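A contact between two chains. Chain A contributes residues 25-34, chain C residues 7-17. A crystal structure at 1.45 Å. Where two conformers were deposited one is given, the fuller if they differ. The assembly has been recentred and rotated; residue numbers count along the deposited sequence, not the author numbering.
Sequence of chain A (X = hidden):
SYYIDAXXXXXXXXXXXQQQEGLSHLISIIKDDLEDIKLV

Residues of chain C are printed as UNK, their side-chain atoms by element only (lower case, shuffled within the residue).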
# COMPACT_ATOMS: atom_id res chain seq x y z
N HIS A 25 1.53 7.74 6.49
CA HIS A 25 1.33 7.75 7.94
C HIS A 25 2.17 6.68 8.61
O HIS A 25 2.73 6.92 9.67
CB HIS A 25 -0.14 7.56 8.30
CG HIS A 25 -1.01 8.71 7.91
ND1 HIS A 25 -0.54 10.00 7.83
CD2 HIS A 25 -2.31 8.76 7.56
CE1 HIS A 25 -1.53 10.80 7.45
NE2 HIS A 25 -2.61 10.07 7.28
N LEU A 26 2.28 5.51 8.01
CA LEU A 26 3.02 4.42 8.61
C LEU A 26 4.52 4.68 8.53
O LEU A 26 5.25 4.39 9.48
CB LEU A 26 2.65 3.09 7.97
CG LEU A 26 3.29 1.89 8.66
CD1 LEU A 26 2.99 1.88 10.15
CD2 LEU A 26 2.76 0.64 8.02
N ILE A 27 4.99 5.19 7.41
CA ILE A 27 6.39 5.58 7.30
C ILE A 27 6.72 6.62 8.38
O ILE A 27 7.76 6.52 9.04
CB ILE A 27 6.72 6.10 5.91
CG1 ILE A 27 6.69 4.92 4.91
CG2 ILE A 27 8.10 6.80 5.90
CD1 ILE A 27 6.64 5.38 3.46
N SER A 28 5.84 7.60 8.58
CA SER A 28 6.05 8.61 9.61
C SER A 28 6.15 7.98 11.00
O SER A 28 6.98 8.38 11.82
CB SER A 28 4.92 9.62 9.59
OG SER A 28 5.01 10.44 8.44
N ILE A 29 5.30 7.01 11.28
CA ILE A 29 5.30 6.34 12.58
C ILE A 29 6.62 5.62 12.80
O ILE A 29 7.20 5.71 13.88
CB ILE A 29 4.12 5.36 12.67
CG1 ILE A 29 2.83 6.14 12.93
CG2 ILE A 29 4.33 4.35 13.79
CD1 ILE A 29 1.57 5.30 12.66
N ILE A 30 7.12 4.93 11.79
CA ILE A 30 8.39 4.23 11.91
C ILE A 30 9.56 5.21 12.06
O ILE A 30 10.46 4.98 12.86
CB ILE A 30 8.59 3.27 10.72
CG1 ILE A 30 7.52 2.18 10.78
CG2 ILE A 30 9.99 2.66 10.74
CD1 ILE A 30 7.40 1.36 9.52
N LYS A 31 9.54 6.29 11.29
CA LYS A 31 10.57 7.30 11.42
C LYS A 31 10.61 7.82 12.85
O LYS A 31 11.69 8.00 13.43
CB LYS A 31 10.34 8.43 10.44
CG LYS A 31 10.72 8.08 9.01
CD LYS A 31 10.50 9.23 8.04
CE LYS A 31 10.97 8.89 6.64
NZ LYS A 31 10.68 9.97 5.65
N ASP A 32 9.44 8.07 13.43
CA ASP A 32 9.38 8.59 14.80
C ASP A 32 9.89 7.55 15.80
O ASP A 32 10.57 7.90 16.76
CB ASP A 32 7.96 9.02 15.16
CG ASP A 32 7.51 10.24 14.38
OD1 ASP A 32 8.37 10.90 13.76
OD2 ASP A 32 6.29 10.54 14.40
N ASP A 33 9.56 6.29 15.57
CA ASP A 33 10.04 5.19 16.41
C ASP A 33 11.56 5.19 16.40
O ASP A 33 12.19 5.06 17.44
CB ASP A 33 9.55 3.83 15.87
CG ASP A 33 8.05 3.59 16.08
OD1 ASP A 33 7.40 4.29 16.88
OD2 ASP A 33 7.53 2.65 15.43
N LEU A 34 12.14 5.30 15.22
CA LEU A 34 13.59 5.25 15.06
C LEU A 34 14.29 6.46 15.66
O LEU A 34 15.42 6.34 16.15
CB LEU A 34 13.96 5.09 13.59
CG LEU A 34 13.67 3.69 13.03
CD1 LEU A 34 13.80 3.69 11.52
CD2 LEU A 34 14.62 2.67 13.64
N UNK C 7 5.00 -3.35 21.49
CA UNK C 7 3.86 -2.52 21.12
C UNK C 7 4.14 -1.74 19.84
O UNK C 7 3.22 -1.48 19.07
c UNK C 7 3.46 -1.58 22.25
o UNK C 7 2.14 -3.30 23.23
o UNK C 7 3.19 -1.92 24.57
c UNK C 7 2.88 -2.31 23.43
N UNK C 8 5.40 -1.39 19.59
CA UNK C 8 5.71 -0.67 18.37
C UNK C 8 5.44 -1.54 17.16
O UNK C 8 4.92 -1.05 16.13
c UNK C 8 7.16 -0.19 18.33
c UNK C 8 6.72 1.90 19.58
c UNK C 8 7.64 0.72 19.45
c UNK C 8 9.07 1.17 19.20
N UNK C 9 5.78 -2.81 17.26
CA UNK C 9 5.58 -3.73 16.15
C UNK C 9 4.10 -4.04 15.99
O UNK C 9 3.61 -4.17 14.85
c UNK C 9 6.32 -5.05 16.37
c UNK C 9 8.45 -6.32 16.57
c UNK C 9 8.36 -4.26 15.17
c UNK C 9 7.85 -4.94 16.41
N UNK C 10 3.37 -4.15 17.08
CA UNK C 10 1.94 -4.42 16.98
C UNK C 10 1.21 -3.25 16.34
O UNK C 10 0.27 -3.46 15.56
c UNK C 10 1.75 -6.10 18.88
n UNK C 10 1.93 -7.38 20.97
c UNK C 10 1.21 -6.32 20.28
c UNK C 10 2.63 -7.25 22.09
n UNK C 10 3.24 -8.32 22.59
c UNK C 10 1.32 -4.75 18.33
n UNK C 10 2.72 -6.10 22.74
N UNK C 11 1.64 -2.03 16.62
CA UNK C 11 1.07 -0.84 16.01
C UNK C 11 1.30 -0.87 14.51
O UNK C 11 0.37 -0.61 13.72
o UNK C 11 1.19 4.04 16.64
c UNK C 11 1.19 1.75 15.99
c UNK C 11 1.85 2.98 16.60
c UNK C 11 1.67 0.43 16.62
o UNK C 11 3.01 2.88 17.05
N UNK C 12 2.51 -1.19 14.09
CA UNK C 12 2.82 -1.25 12.67
C UNK C 12 1.95 -2.34 12.03
O UNK C 12 1.36 -2.11 10.95
c UNK C 12 5.13 -0.29 12.86
c UNK C 12 4.58 -1.88 10.96
c UNK C 12 6.62 -0.58 13.13
c UNK C 12 4.31 -1.52 12.43
N UNK C 13 1.85 -3.50 12.66
CA UNK C 13 1.04 -4.58 12.11
C UNK C 13 -0.42 -4.18 11.96
O UNK C 13 -1.06 -4.52 10.94
c UNK C 13 0.38 -7.01 12.42
c UNK C 13 1.19 -5.86 12.93
n UNK C 13 -0.07 -8.46 15.15
c UNK C 13 1.20 -8.41 14.39
c UNK C 13 0.94 -8.36 12.88
N UNK C 14 -0.97 -3.46 12.93
CA UNK C 14 -2.35 -2.98 12.85
C UNK C 14 -2.54 -2.06 11.65
O UNK C 14 -3.51 -2.20 10.90
c UNK C 14 -5.23 -2.64 14.35
n UNK C 14 -6.04 -2.40 15.38
c UNK C 14 -4.12 -1.63 14.11
c UNK C 14 -2.74 -2.27 14.14
o UNK C 14 -5.36 -3.63 13.62
N UNK C 15 -1.61 -1.14 11.42
CA UNK C 15 -1.72 -0.26 10.28
C UNK C 15 -1.60 -1.05 8.98
O UNK C 15 -2.33 -0.74 8.02
n UNK C 15 -1.28 3.33 12.90
c UNK C 15 -1.51 4.00 11.78
c UNK C 15 -0.62 0.81 10.33
n UNK C 15 -1.30 3.19 10.76
c UNK C 15 -0.94 1.94 11.23
c UNK C 15 -0.91 2.04 12.58
N UNK C 16 -0.71 -2.04 8.92
CA UNK C 16 -0.59 -2.85 7.71
C UNK C 16 -1.89 -3.63 7.42
O UNK C 16 -2.28 -3.75 6.25
c UNK C 16 2.29 -2.59 6.47
c UNK C 16 1.94 -3.17 7.84
c UNK C 16 0.57 -3.84 7.81
c UNK C 16 2.97 -4.19 8.25
N UNK C 17 -2.54 -4.15 8.44
CA UNK C 17 -3.80 -4.86 8.21
C UNK C 17 -4.87 -3.91 7.67
O UNK C 17 -5.58 -4.26 6.74
c UNK C 17 -3.39 -6.72 9.91
c UNK C 17 -4.27 -5.54 9.49
n UNK C 17 -3.25 -9.10 12.93
c UNK C 17 -3.85 -7.37 11.20
c UNK C 17 -2.93 -8.53 11.59
O HOH W 1 5.11 1.82 15.87
O HOH W 2 4.49 4.87 17.62

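Position 7 of chain C has two side-chain carbons, the second carrying two oxygens. It touches nothing on the chain A stretch. This is Asp C7.

Position 8 has four carbons, forked at the second. One tip lies against the carboxylate of Asp A33. It is Leu C8; its CD2 is 3.7 Å from Asp A33 OD1.

Position 9 has the same four carbons with the same fork. Its CA-to-CB bond points away from chain A, and it makes no contact there. It is Leu C9.

Position 10 has three carbons, a nitrogen, then a carbon bearing two more nitrogens. That is a guanidinium, so Arg C10. It stays out of reach of chain A and turns back along its own helix. Arg C10 NH1 forms a salt bridge with Asp C7 OD1 at 2.9 Å; the hydrogen bond within it is weak.

Position 11 has three carbons, the third carrying two oxygens. One oxygen approaches the Ile A29 side chain. It is Glu C11, with OE1 3.8 Å from Ile A29 CG2.

Position 12 has four carbons, forked at the first, with one arm two carbons long. It packs against Leu A26 and Ile A30. It is Ile C12. Its CD1 lies 3.7 Å from Ile A30 CG1, and its CG1 lies 4.1 Å from Leu A26 CD1.

Position 13 is four carbons in a row ending in nitrogen. Its CA-to-CB bond points away from chain A, and it makes no contact there. It is Lys C13.

Position 14 has three carbons, the third carrying one oxygen and one nitrogen. This amide, out of reach of chain A, is Gln C14.

Position 15 has one carbon, then a five-membered ring of three carbons and two nitrogens. Ile A29 sits over one ring face. It is His C15. Ile A29 CD1 is 3.8 Å from the ring centroid, a CH-pi contact, and His C15 CB is 3.8 Å from Leu A26 CD1.

Position 16 has four carbons, forked at the second. One tip meets the Leu A26 side chain. It is Leu C16; its CD2 is 3.6 Å from Leu A26 CD2.

Position 17 is four carbons in a row ending in nitrogen, out of reach of chain A. It is Lys C17.

The two helices run antiparallel, at 173°, and pack through apolar side chains. No direct hydrogen bond joins the stretches. Two waters instead link the acidic groups. The O of water 1 is 2.6 Å from both Asp A33 OD2 and Glu C11 OE1. The O of water 2 is 3.1 Å from Asp A33 OD1 and 2.5 Å from Glu C11 OE1.

Chain C (7-17) DLLREIKQHLK
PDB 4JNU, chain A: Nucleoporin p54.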